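Local coordinates for protein dephospho-CoA kinase (Campylobacter jejuni subsp. jejuni serotype O:2, PDB 4ZO4) that probably catalyses the final step of coenzyme A biosynthesis, the ATP-dependent phosphorylation of the 3'-hydroxyl of dephospho-CoA, at residues E49-L62 and I77-F91. Numbering follows the deposited sequence.
Sequences ELEKIFSPFSLKNL and IVFNNKEAKKILENF
The ring of F57 lies flat over the methyl of A84, whose CB sits 4.1 Å from the ring centroid and only 8° off its normal, a CH-pi contact. The carboxylate of E83 comes up to the rim of the same ring, with OE2 near the ring plane. That carboxylate also reaches R161 and S164 of the second subunit. The N81 side chain runs across that of F57 at about a right angle, bringing its amide against CD1 and CE1 of F57. CG of N81 stands anti to the backbone N (chi1 -163°), which turns OD1 back over the start of helix 82-109 as an N-cap: N81 OD1 accepts from A84 N at 2.9 Å and, more weakly, from E83 N.

One turn earlier, F54 is a knob in the hole formed by I77, A84, I87 and L88. Its edge meets the carbonyl of A84, while CD1 of L88 approaches F54 CZ to 3.6 Å. I77 spans both aromatics, placing CG2 against CB of F57 at 3.7 Å. Further along, helix segments 49-54 and 82-91 run nearly antiparallel (152°); I53 CG2 abuts I87 CG2 at 3.6 Å, and CD2 of L50 and CD1 of I53 meet the F91 ring obliquely from the same side of its plane.

The contact thus fastens helix 47-54 and the 3-10 turn 55-57 over the junction of helices 71-80 and 82-109. No hydrogen bond joins the two segments: aliphatic and aromatic packing makes the contact, with the N81 amide and E83 carboxylate against F57, and that carboxylate ties its border to the neighbouring subunit.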
loop_
_atom_site.group_PDB
_atom_site.type_symbol
_atom_site.label_atom_id
_atom_site.label_comp_id
_atom_site.label_asym_id
_atom_site.label_seq_id
_atom_site.Cartn_x
_atom_site.Cartn_y
_atom_site.Cartn_z
ATOM N N GLU A 49 6.898 22.624 -15.486
ATOM C CA GLU A 49 5.931 22.462 -14.402
ATOM C C GLU A 49 6.485 21.549 -13.309
ATOM O O GLU A 49 6.361 21.845 -12.132
ATOM C CB GLU A 49 4.545 22.030 -14.893
ATOM C CG GLU A 49 3.602 23.222 -15.079
ATOM C CD GLU A 49 3.399 24.065 -13.779
ATOM O OE1 GLU A 49 3.286 25.334 -13.858
ATOM O OE2 GLU A 49 3.364 23.457 -12.669
ATOM N N LEU A 50 7.160 20.483 -13.710
ATOM C CA LEU A 50 7.768 19.539 -12.771
ATOM C C LEU A 50 8.839 20.210 -11.878
ATOM O O LEU A 50 8.913 19.980 -10.665
ATOM C CB LEU A 50 8.360 18.344 -13.539
ATOM C CG LEU A 50 7.389 17.321 -14.166
ATOM C CD1 LEU A 50 8.051 16.523 -15.285
ATOM C CD2 LEU A 50 6.871 16.352 -13.102
ATOM N N GLU A 51 9.667 21.052 -12.458
ATOM C CA GLU A 51 10.604 21.823 -11.643
ATOM C C GLU A 51 9.872 22.544 -10.506
ATOM O O GLU A 51 10.302 22.410 -9.362
ATOM C CB GLU A 51 11.375 22.823 -12.477
ATOM C CG GLU A 51 12.615 23.379 -11.789
ATOM C CD GLU A 51 12.361 24.590 -10.890
ATOM O OE1 GLU A 51 13.196 24.790 -9.966
ATOM O OE2 GLU A 51 11.350 25.328 -11.097
ATOM N N LYS A 52 8.792 23.293 -10.802
ATOM C CA LYS A 52 8.000 24.013 -9.738
ATOM C C LYS A 52 7.527 23.064 -8.636
ATOM O O LYS A 52 7.846 23.220 -7.490
ATOM C CB LYS A 52 6.759 24.711 -10.319
ATOM C CG LYS A 52 6.992 26.100 -10.893
ATOM C CD LYS A 52 6.213 26.310 -12.191
ATOM C CE LYS A 52 6.561 27.649 -12.830
ATOM N NZ LYS A 52 6.117 27.814 -14.254
ATOM N N ILE A 53 6.794 22.046 -9.036
ATOM C CA ILE A 53 6.189 21.068 -8.150
ATOM C C ILE A 53 7.246 20.377 -7.304
ATOM O O ILE A 53 7.059 20.235 -6.127
ATOM C CB ILE A 53 5.420 20.021 -9.013
ATOM C CG1 ILE A 53 4.346 20.713 -9.889
ATOM C CG2 ILE A 53 4.767 18.956 -8.144
ATOM C CD1 ILE A 53 3.677 19.799 -10.890
ATOM N N PHE A 54 8.362 19.943 -7.898
ATOM C CA PHE A 54 9.346 19.095 -7.192
ATOM C C PHE A 54 10.571 19.788 -6.602
ATOM O O PHE A 54 11.174 19.274 -5.665
ATOM C CB PHE A 54 9.799 17.975 -8.106
ATOM C CG PHE A 54 8.752 16.948 -8.320
ATOM C CD1 PHE A 54 8.523 15.976 -7.371
ATOM C CD2 PHE A 54 7.945 16.994 -9.431
ATOM C CE1 PHE A 54 7.529 15.035 -7.544
ATOM C CE2 PHE A 54 6.955 16.053 -9.613
ATOM C CZ PHE A 54 6.739 15.079 -8.661
ATOM N N SER A 55 10.957 20.928 -7.156
ATOM C CA SER A 55 12.082 21.692 -6.622
ATOM C C SER A 55 12.013 21.879 -5.111
ATOM O O SER A 55 13.046 21.769 -4.461
ATOM C CB SER A 55 12.243 23.054 -7.317
ATOM O OG SER A 55 11.138 23.904 -7.084
ATOM N N PRO A 56 10.815 22.115 -4.535
ATOM C CA PRO A 56 10.827 22.213 -3.044
ATOM C C PRO A 56 11.240 20.952 -2.257
ATOM O O PRO A 56 11.233 20.987 -1.026
ATOM C CB PRO A 56 9.366 22.592 -2.678
ATOM C CG PRO A 56 8.554 22.387 -3.905
ATOM C CD PRO A 56 9.504 22.493 -5.095
ATOM N N PHE A 57 11.544 19.844 -2.942
ATOM C CA PHE A 57 11.994 18.616 -2.275
ATOM C C PHE A 57 13.506 18.482 -2.231
ATOM O O PHE A 57 14.035 17.638 -1.504
ATOM C CB PHE A 57 11.430 17.392 -2.973
ATOM C CG PHE A 57 9.968 17.227 -2.794
ATOM C CD1 PHE A 57 9.464 16.664 -1.635
ATOM C CD2 PHE A 57 9.088 17.610 -3.791
ATOM C CE1 PHE A 57 8.100 16.492 -1.472
ATOM C CE2 PHE A 57 7.723 17.430 -3.642
ATOM C CZ PHE A 57 7.229 16.878 -2.483
ATOM N N SER A 58 14.193 19.297 -3.022
ATOM C CA SER A 58 15.633 19.217 -3.139
ATOM C C SER A 58 16.202 20.613 -3.157
ATOM O O SER A 58 15.497 21.580 -3.424
ATOM C CB SER A 58 16.020 18.481 -4.418
ATOM O OG SER A 58 17.426 18.501 -4.616
ATOM N N LEU A 59 17.482 20.704 -2.818
ATOM C CA LEU A 59 18.261 21.926 -2.985
ATOM C C LEU A 59 18.857 21.927 -4.381
ATOM O O LEU A 59 19.267 22.974 -4.881
ATOM C CB LEU A 59 19.388 22.006 -1.945
ATOM C CG LEU A 59 18.983 22.067 -0.464
ATOM C CD1 LEU A 59 20.227 22.186 0.424
ATOM C CD2 LEU A 59 18.002 23.209 -0.183
ATOM N N LYS A 60 18.887 20.749 -5.006
ATOM C CA LYS A 60 19.518 20.575 -6.308
ATOM C C LYS A 60 18.624 21.135 -7.390
ATOM O O LYS A 60 17.578 21.728 -7.102
ATOM C CB LYS A 60 19.830 19.094 -6.561
ATOM C CG LYS A 60 20.656 18.440 -5.453
ATOM C CD LYS A 60 21.942 19.214 -5.125
ATOM C CE LYS A 60 22.574 18.758 -3.817
ATOM N NZ LYS A 60 21.905 19.347 -2.623
ATOM N N ASN A 61 19.052 20.988 -8.636
ATOM C CA ASN A 61 18.251 21.461 -9.736
ATOM C C ASN A 61 17.683 20.287 -10.467
ATOM O O ASN A 61 18.361 19.298 -10.705
ATOM C CB ASN A 61 19.053 22.345 -10.682
ATOM C CG ASN A 61 18.161 23.267 -11.493
ATOM O OD1 ASN A 61 17.301 22.809 -12.250
ATOM N ND2 ASN A 61 18.345 24.573 -11.319
ATOM N N LEU A 62 16.409 20.402 -10.796
ATOM C CA LEU A 62 15.753 19.403 -11.594
ATOM C C LEU A 62 16.132 19.585 -13.042
ATOM O O LEU A 62 16.415 18.607 -13.726
ATOM C CB LEU A 62 14.251 19.504 -11.419
ATOM C CG LEU A 62 13.848 18.683 -10.210
ATOM C CD1 LEU A 62 12.472 19.114 -9.744
ATOM C CD2 LEU A 62 13.885 17.189 -10.533
ATOM N N ILE A 77 14.379 11.857 -5.679
ATOM C CA ILE A 77 13.387 12.564 -4.886
ATOM C C ILE A 77 12.244 11.614 -4.531
ATOM O O ILE A 77 11.887 11.473 -3.364
ATOM C CB ILE A 77 12.829 13.789 -5.631
ATOM C CG1 ILE A 77 13.836 14.923 -5.648
ATOM C CG2 ILE A 77 11.546 14.274 -4.991
ATOM C CD1 ILE A 77 13.340 16.137 -6.394
ATOM N N VAL A 78 11.700 10.951 -5.552
ATOM C CA VAL A 78 10.522 10.096 -5.374
ATOM C C VAL A 78 10.901 8.792 -4.666
ATOM O O VAL A 78 10.064 8.145 -4.050
ATOM C CB VAL A 78 9.758 9.781 -6.720
ATOM C CG1 VAL A 78 9.074 11.018 -7.250
ATOM C CG2 VAL A 78 10.682 9.194 -7.769
ATOM N N PHE A 79 12.145 8.380 -4.767
ATOM C CA PHE A 79 12.557 7.243 -3.959
ATOM C C PHE A 79 12.639 7.667 -2.477
ATOM O O PHE A 79 12.184 6.940 -1.605
ATOM C CB PHE A 79 13.887 6.657 -4.450
ATOM C CG PHE A 79 14.400 5.543 -3.582
ATOM C CD1 PHE A 79 13.800 4.277 -3.608
ATOM C CD2 PHE A 79 15.466 5.769 -2.703
ATOM C CE1 PHE A 79 14.260 3.260 -2.778
ATOM C CE2 PHE A 79 15.927 4.752 -1.876
ATOM C CZ PHE A 79 15.322 3.497 -1.912
ATOM N N ASN A 80 13.177 8.852 -2.203
ATOM C CA ASN A 80 13.289 9.363 -0.814
ATOM C C ASN A 80 12.034 9.959 -0.205
ATOM O O ASN A 80 12.006 10.235 0.992
ATOM C CB ASN A 80 14.347 10.457 -0.738
ATOM C CG ASN A 80 15.704 9.966 -1.148
ATOM O OD1 ASN A 80 16.027 8.784 -0.994
ATOM N ND2 ASN A 80 16.500 10.860 -1.708
ATOM N N ASN A 81 11.008 10.188 -1.013
ATOM C CA ASN A 81 9.852 10.919 -0.533
ATOM C C ASN A 81 8.574 10.334 -1.066
ATOM O O ASN A 81 8.354 10.274 -2.288
ATOM C CB ASN A 81 9.984 12.373 -0.944
ATOM C CG ASN A 81 9.072 13.263 -0.178
ATOM O OD1 ASN A 81 7.855 13.254 -0.384
ATOM N ND2 ASN A 81 9.648 14.055 0.715
ATOM N N LYS A 82 7.739 9.894 -0.134
ATOM C CA LYS A 82 6.427 9.311 -0.410
ATOM C C LYS A 82 5.467 10.319 -1.069
ATOM O O LYS A 82 4.695 9.989 -1.962
ATOM C CB LYS A 82 5.837 8.788 0.904
ATOM C CG LYS A 82 4.780 7.696 0.803
ATOM C CD LYS A 82 4.499 7.098 2.184
ATOM C CE LYS A 82 3.390 6.049 2.165
ATOM N NZ LYS A 82 3.216 5.387 3.493
ATOM N N GLU A 83 5.535 11.554 -0.630
ATOM C CA GLU A 83 4.655 12.586 -1.124
ATOM C C GLU A 83 5.034 12.902 -2.551
ATOM O O GLU A 83 4.162 13.126 -3.392
ATOM C CB GLU A 83 4.770 13.851 -0.249
ATOM C CG GLU A 83 3.836 14.990 -0.643
ATOM C CD GLU A 83 4.356 16.368 -0.260
ATOM O OE1 GLU A 83 4.899 16.511 0.853
ATOM O OE2 GLU A 83 4.211 17.310 -1.075
ATOM N N ALA A 84 6.335 12.935 -2.830
ATOM C CA ALA A 84 6.832 13.215 -4.189
ATOM C C ALA A 84 6.388 12.120 -5.123
ATOM O O ALA A 84 5.924 12.373 -6.214
ATOM C CB ALA A 84 8.328 13.309 -4.201
ATOM N N LYS A 85 6.520 10.890 -4.675
ATOM C CA LYS A 85 6.117 9.763 -5.463
ATOM C C LYS A 85 4.649 9.845 -5.836
ATOM O O LYS A 85 4.294 9.651 -6.997
ATOM C CB LYS A 85 6.369 8.470 -4.697
ATOM C CG LYS A 85 6.407 7.216 -5.570
ATOM C CD LYS A 85 5.905 5.994 -4.821
ATOM C CE LYS A 85 6.562 5.813 -3.456
ATOM N NZ LYS A 85 6.024 4.633 -2.715
ATOM N N LYS A 86 3.770 10.109 -4.873
ATOM C CA LYS A 86 2.351 10.128 -5.208
ATOM C C LYS A 86 2.079 11.270 -6.158
ATOM O O LYS A 86 1.333 11.121 -7.105
ATOM C CB LYS A 86 1.473 10.227 -3.980
ATOM C CG LYS A 86 1.456 8.963 -3.138
ATOM C CD LYS A 86 0.443 9.051 -2.000
ATOM C CE LYS A 86 0.585 7.862 -1.037
ATOM N NZ LYS A 86 -0.564 7.676 -0.092
ATOM N N ILE A 87 2.715 12.412 -5.954
ATOM C CA ILE A 87 2.435 13.534 -6.830
ATOM C C ILE A 87 2.850 13.175 -8.254
ATOM O O ILE A 87 2.089 13.412 -9.208
ATOM C CB ILE A 87 3.084 14.825 -6.320
ATOM C CG1 ILE A 87 2.391 15.296 -5.039
ATOM C CG2 ILE A 87 2.899 15.959 -7.301
ATOM C CD1 ILE A 87 3.120 16.432 -4.360
ATOM N N LEU A 88 4.027 12.564 -8.407
ATOM C CA LEU A 88 4.490 12.199 -9.723
ATOM C C LEU A 88 3.511 11.225 -10.417
ATOM O O LEU A 88 3.080 11.449 -11.564
ATOM C CB LEU A 88 5.870 11.584 -9.659
ATOM C CG LEU A 88 6.495 11.569 -11.062
ATOM C CD1 LEU A 88 6.681 12.984 -11.596
ATOM C CD2 LEU A 88 7.820 10.815 -11.022
ATOM N N GLU A 89 3.137 10.170 -9.707
ATOM C CA GLU A 89 2.156 9.235 -10.231
ATOM C C GLU A 89 0.909 9.970 -10.715
ATOM O O GLU A 89 0.495 9.765 -11.840
ATOM C CB GLU A 89 1.772 8.183 -9.191
ATOM C CG GLU A 89 2.881 7.177 -8.872
ATOM C CD GLU A 89 2.679 6.440 -7.533
ATOM O OE1 GLU A 89 1.677 6.719 -6.807
ATOM O OE2 GLU A 89 3.538 5.590 -7.175
ATOM N N ASN A 90 0.332 10.850 -9.903
ATOM C CA ASN A 90 -0.907 11.505 -10.283
ATOM C C ASN A 90 -0.659 12.550 -11.345
ATOM O O ASN A 90 -1.507 12.845 -12.194
ATOM C CB ASN A 90 -1.578 12.124 -9.072
ATOM C CG ASN A 90 -2.784 12.948 -9.446
ATOM O OD1 ASN A 90 -3.845 12.410 -9.723
ATOM N ND2 ASN A 90 -2.622 14.260 -9.463
ATOM N N PHE A 91 0.532 13.102 -11.341
ATOM C CA PHE A 91 0.896 14.015 -12.421
ATOM C C PHE A 91 0.953 13.356 -13.784
ATOM O O PHE A 91 0.503 13.954 -14.748
ATOM C CB PHE A 91 2.246 14.640 -12.142
ATOM C CG PHE A 91 2.554 15.806 -13.017
ATOM C CD1 PHE A 91 1.944 17.031 -12.810
ATOM C CD2 PHE A 91 3.484 15.690 -14.021
ATOM C CE1 PHE A 91 2.259 18.126 -13.620
ATOM C CE2 PHE A 91 3.803 16.755 -14.837
ATOM C CZ PHE A 91 3.206 17.980 -14.628
#